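Local coordinates for ORF 37 (Human herpesvirus 8 type M, PDB 3FHD), which cuts double- and single-stranded DNA as a metal-dependent endonuclease and exonuclease, helping to process branched viral DNA so that unit-length genomes can be packaged, at residues R204-V209 and Y265-R270; Y425-F430 and T457-T462. All blocks are in the same frame, centred on the assembly; numbering follows the deposited sequence.

Contact 1 of 2, residues R204-V209 and Y265-R270; sequences RCEEVV and YEIKCR. With MG (magnesium ion), chain E.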
# COMPACT_ATOMS: atom_id res chain seq x y z
N ARG A 204 -9.00 3.16 -12.32
CA ARG A 204 -10.15 4.03 -12.50
C ARG A 204 -11.15 3.84 -11.35
O ARG A 204 -11.52 4.81 -10.68
CB ARG A 204 -10.81 3.78 -13.86
N CYS A 205 -11.57 2.59 -11.11
CA CYS A 205 -12.50 2.28 -10.03
C CYS A 205 -11.97 2.63 -8.63
O CYS A 205 -12.72 3.16 -7.81
CB CYS A 205 -12.95 0.83 -10.12
SG CYS A 205 -14.10 0.62 -11.54
N GLU A 206 -10.69 2.36 -8.36
CA GLU A 206 -10.09 2.78 -7.10
C GLU A 206 -10.22 4.27 -6.85
O GLU A 206 -10.52 4.67 -5.73
CB GLU A 206 -8.64 2.30 -6.93
CG GLU A 206 -8.64 0.81 -6.66
CD GLU A 206 -7.34 0.30 -6.04
OE1 GLU A 206 -6.52 1.14 -5.59
OE2 GLU A 206 -7.17 -0.95 -6.02
N GLU A 207 -10.04 5.08 -7.90
CA GLU A 207 -10.18 6.53 -7.78
C GLU A 207 -11.61 6.92 -7.42
O GLU A 207 -11.82 7.91 -6.70
CB GLU A 207 -9.78 7.26 -9.07
CG GLU A 207 -8.27 7.37 -9.31
CD GLU A 207 -7.54 8.03 -8.15
OE1 GLU A 207 -7.89 9.17 -7.76
OE2 GLU A 207 -6.60 7.39 -7.64
N VAL A 208 -12.59 6.17 -7.94
CA VAL A 208 -13.98 6.44 -7.61
C VAL A 208 -14.23 6.21 -6.13
O VAL A 208 -14.88 7.03 -5.46
CB VAL A 208 -14.98 5.64 -8.49
CG1 VAL A 208 -16.38 5.68 -7.88
CG2 VAL A 208 -15.01 6.21 -9.89
N VAL A 209 -13.72 5.08 -5.61
CA VAL A 209 -13.87 4.82 -4.19
C VAL A 209 -13.21 5.92 -3.32
O VAL A 209 -13.78 6.33 -2.31
CB VAL A 209 -13.38 3.42 -3.76
CG1 VAL A 209 -13.54 3.23 -2.22
CG2 VAL A 209 -14.15 2.33 -4.54
N TYR A 265 -7.28 3.95 5.00
CA TYR A 265 -8.08 3.00 4.21
C TYR A 265 -7.32 2.35 3.03
O TYR A 265 -6.67 3.06 2.24
CB TYR A 265 -9.35 3.67 3.63
CG TYR A 265 -10.33 4.30 4.61
CD1 TYR A 265 -11.60 3.76 4.80
CD2 TYR A 265 -9.99 5.48 5.30
CE1 TYR A 265 -12.50 4.37 5.69
CE2 TYR A 265 -10.89 6.09 6.16
CZ TYR A 265 -12.14 5.54 6.36
OH TYR A 265 -13.01 6.13 7.24
N GLU A 266 -7.35 1.02 2.97
CA GLU A 266 -6.91 0.27 1.81
C GLU A 266 -8.16 -0.00 0.93
O GLU A 266 -9.11 -0.59 1.39
CB GLU A 266 -6.24 -1.02 2.26
CG GLU A 266 -5.87 -1.99 1.15
CD GLU A 266 -5.00 -1.39 0.03
OE1 GLU A 266 -4.03 -0.60 0.28
OE2 GLU A 266 -5.26 -1.75 -1.12
N ILE A 267 -8.11 0.42 -0.33
CA ILE A 267 -9.29 0.35 -1.22
C ILE A 267 -9.20 -0.90 -2.11
O ILE A 267 -8.15 -1.16 -2.67
CB ILE A 267 -9.41 1.65 -2.05
CG1 ILE A 267 -9.84 2.81 -1.15
CG2 ILE A 267 -10.39 1.48 -3.27
CD1 ILE A 267 -9.51 4.16 -1.70
N LYS A 268 -10.29 -1.69 -2.21
CA LYS A 268 -10.35 -2.85 -3.14
C LYS A 268 -11.65 -2.74 -3.96
O LYS A 268 -12.63 -2.20 -3.46
CB LYS A 268 -10.39 -4.18 -2.37
CG LYS A 268 -9.21 -4.42 -1.43
CD LYS A 268 -7.92 -4.51 -2.27
CE LYS A 268 -6.71 -4.62 -1.36
NZ LYS A 268 -5.45 -4.47 -2.12
N CYS A 269 -11.65 -3.20 -5.19
CA CYS A 269 -12.90 -3.24 -5.97
C CYS A 269 -13.24 -4.67 -6.30
O CYS A 269 -12.32 -5.48 -6.54
CB CYS A 269 -12.77 -2.38 -7.22
SG CYS A 269 -12.29 -0.70 -6.90
N ARG A 270 -14.53 -5.02 -6.26
CA ARG A 270 -14.97 -6.40 -6.49
C ARG A 270 -15.54 -6.60 -7.88
O ARG A 270 -16.75 -6.54 -8.05
CB ARG A 270 -16.05 -6.76 -5.49
CG ARG A 270 -15.66 -6.52 -4.06
CD ARG A 270 -15.09 -7.77 -3.52
NE ARG A 270 -13.78 -7.96 -4.09
CZ ARG A 270 -13.08 -9.08 -4.00
NH1 ARG A 270 -13.59 -10.12 -3.36
NH2 ARG A 270 -11.87 -9.14 -4.54
MG MG E . -5.87 -0.70 -3.16
O HOH W 1 -8.85 -3.51 -6.54
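E206 and I267 mark the nearest backbone approach, where helix 204-209 runs over strand 265-269 with axes 8.2 Å apart and chain directions 128° from one another. V209 and I267, two beta-branched residues, run past one another in opposing senses, with I267 CG2, anti to its own backbone N, reaching V209 CB at 3.6 Å. Small C269 lodges its SG 3.6 Å from C205 CB and also close to E206 N. The two cysteines are not disulfide-linked here, although that bond is seen in another structure of the protein. E206 reaches further because its chain is extended beyond CG; CG passes I267 CG2 and C269 SG, and the carboxylate ends near the magnesium without binding it here, OE1 being 3.1 Å from the ion, though E206 binds magnesium in another structure. A water that donates to E206 OE2 and accepts from C269 N ties the acid to the strand. E266 OE2 and I267 O each bind the magnesium at 2.4 Å, joined by D243, while K268 NZ forms a salt bridge to that same OE2 from above the carboxylate plane. D243 with E266-I267-K268 matches the D...(D/E)XK signature of the PD-(D/E)XK nuclease active site, to which helix acid E206 adds.

Contact 2 of 2, residues Y425-F430 and T457-T462; sequences YIATGF and TLLIVT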
# COMPACT_ATOMS: atom_id res chain seq x y z
N TYR A 425 -8.80 0.38 7.92
CA TYR A 425 -10.01 -0.15 7.27
C TYR A 425 -9.70 -0.68 5.89
O TYR A 425 -8.76 -0.22 5.21
CB TYR A 425 -11.06 0.96 7.10
CG TYR A 425 -11.41 1.71 8.38
CD1 TYR A 425 -12.43 1.27 9.23
CD2 TYR A 425 -10.70 2.85 8.73
CE1 TYR A 425 -12.73 1.97 10.42
CE2 TYR A 425 -10.98 3.55 9.88
CZ TYR A 425 -11.99 3.12 10.73
OH TYR A 425 -12.23 3.85 11.87
N ILE A 426 -10.50 -1.66 5.46
CA ILE A 426 -10.56 -2.00 4.06
C ILE A 426 -11.88 -1.43 3.53
O ILE A 426 -12.95 -1.71 4.09
CB ILE A 426 -10.49 -3.50 3.82
CG1 ILE A 426 -9.11 -4.04 4.24
CG2 ILE A 426 -10.78 -3.84 2.34
CD1 ILE A 426 -9.11 -5.56 4.53
N ALA A 427 -11.77 -0.63 2.47
CA ALA A 427 -12.92 -0.03 1.80
C ALA A 427 -13.16 -0.77 0.47
O ALA A 427 -12.38 -0.64 -0.45
CB ALA A 427 -12.68 1.42 1.54
N THR A 428 -14.28 -1.49 0.39
CA THR A 428 -14.59 -2.33 -0.75
C THR A 428 -15.69 -1.67 -1.56
O THR A 428 -16.77 -1.43 -1.03
CB THR A 428 -15.09 -3.72 -0.28
OG1 THR A 428 -14.04 -4.42 0.41
CG2 THR A 428 -15.51 -4.56 -1.46
N GLY A 429 -15.40 -1.40 -2.84
CA GLY A 429 -16.37 -0.83 -3.77
C GLY A 429 -16.97 -1.86 -4.72
O GLY A 429 -16.29 -2.76 -5.17
N PHE A 430 -18.25 -1.69 -5.03
CA PHE A 430 -19.01 -2.56 -5.93
C PHE A 430 -19.59 -1.66 -6.99
O PHE A 430 -19.89 -0.47 -6.71
CB PHE A 430 -20.15 -3.27 -5.19
CG PHE A 430 -19.69 -4.25 -4.14
CD1 PHE A 430 -19.61 -5.61 -4.43
CD2 PHE A 430 -19.35 -3.82 -2.86
CE1 PHE A 430 -19.19 -6.52 -3.48
CE2 PHE A 430 -18.94 -4.73 -1.89
CZ PHE A 430 -18.84 -6.09 -2.20
N THR A 457 -22.13 1.38 -6.77
CA THR A 457 -23.43 1.01 -6.24
C THR A 457 -23.42 0.79 -4.73
O THR A 457 -24.41 1.05 -4.05
CB THR A 457 -23.96 -0.30 -6.89
OG1 THR A 457 -23.01 -1.34 -6.64
CG2 THR A 457 -24.17 -0.14 -8.40
N LEU A 458 -22.29 0.30 -4.21
CA LEU A 458 -22.22 -0.16 -2.84
C LEU A 458 -20.81 0.02 -2.32
O LEU A 458 -19.83 -0.23 -3.04
CB LEU A 458 -22.58 -1.64 -2.80
CG LEU A 458 -22.79 -2.42 -1.50
CD1 LEU A 458 -24.11 -2.01 -0.83
CD2 LEU A 458 -22.80 -3.93 -1.85
N LEU A 459 -20.71 0.45 -1.06
CA LEU A 459 -19.44 0.61 -0.35
C LEU A 459 -19.51 -0.12 0.99
O LEU A 459 -20.44 0.06 1.77
CB LEU A 459 -19.11 2.10 -0.16
CG LEU A 459 -17.77 2.47 0.52
CD1 LEU A 459 -16.59 2.13 -0.35
CD2 LEU A 459 -17.74 3.95 0.92
N ILE A 460 -18.53 -0.98 1.25
CA ILE A 460 -18.43 -1.63 2.55
C ILE A 460 -17.11 -1.19 3.22
O ILE A 460 -16.07 -1.24 2.58
CB ILE A 460 -18.48 -3.15 2.41
CG1 ILE A 460 -19.80 -3.56 1.69
CG2 ILE A 460 -18.32 -3.82 3.77
CD1 ILE A 460 -20.07 -5.05 1.71
N VAL A 461 -17.19 -0.75 4.47
CA VAL A 461 -16.00 -0.35 5.22
C VAL A 461 -15.87 -1.31 6.39
O VAL A 461 -16.78 -1.45 7.21
CB VAL A 461 -16.07 1.14 5.69
CG1 VAL A 461 -14.83 1.51 6.54
CG2 VAL A 461 -16.17 2.10 4.48
N THR A 462 -14.73 -2.01 6.42
CA THR A 462 -14.44 -3.05 7.38
C THR A 462 -13.20 -2.65 8.21
O THR A 462 -12.13 -2.44 7.63
CB THR A 462 -14.20 -4.40 6.63
OG1 THR A 462 -15.37 -4.74 5.86
CG2 THR A 462 -13.91 -5.53 7.60
O HOH W 2 -14.70 -3.98 3.20
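I426 and T462, T428 and I460, and F430 and L458 form the hydrogen-bonded pairs of two antiparallel strands, with A427-V461 and G429-L459 the non-hydrogen-bonded pairs between them. T428 N to I460 O is the straightest bond, 2.8 Å and 176° at the hydrogen. At F430 the register slips: T457 and L458 both face it in a classic beta bulge, and F430 O accepts a hydrogen bond from T457 N at 2.9 Å. These are neighbouring central strands of the mixed sheet of the nuclease fold, 423-432 lying between 262-269 and 455-464. The L458 side chain runs alongside F430, and L458 CD2 sits over one face of the ring, 4.0 Å from its centroid, a CH-pi contact; I460 CD1 meets CE2 of that ring. On the A427 face, V461 CG1, anti to its backbone N (chi1 177°), touches Y425 CD1 at 3.6 Å. A427 CB meets L459 CD1, and L213 packs against both, which suits the small alanine. Polar contacts join the threonines: a water donates to I426 O and lies 2.9 Å from T428 OG1 and 2.8 Å from T462 OG1. T428 OG1 also hydrogen-bonds Y325, and T462 OG1 S362.

Overall arrangement
Contacts 1 and 2, their centres 8 Å apart, share one sheet: strands 262-269, 423-432 and 455-464 follow one another across it, and helix 203-217 packs on one face. Probable hydrogen bonds run from A427 N to E266 O and from K268 N to A427 O, both 2.9 Å. The strand that supplies two magnesium ligands is thus hydrogen-bonded along one edge to strand 423-432. Helix 203-217 spans both contacts: V209 of contact 1 also touches L459, and L213 reaches I267, A427 and L459. Y265 and Y425 stack their rings, while R270 CG packs 3.3 Å from T428 CG2. The side chain of I426 lies about 5 Å from that of E266 and about 8 Å from the magnesium, so this end of contact 2 lies beside the metal site.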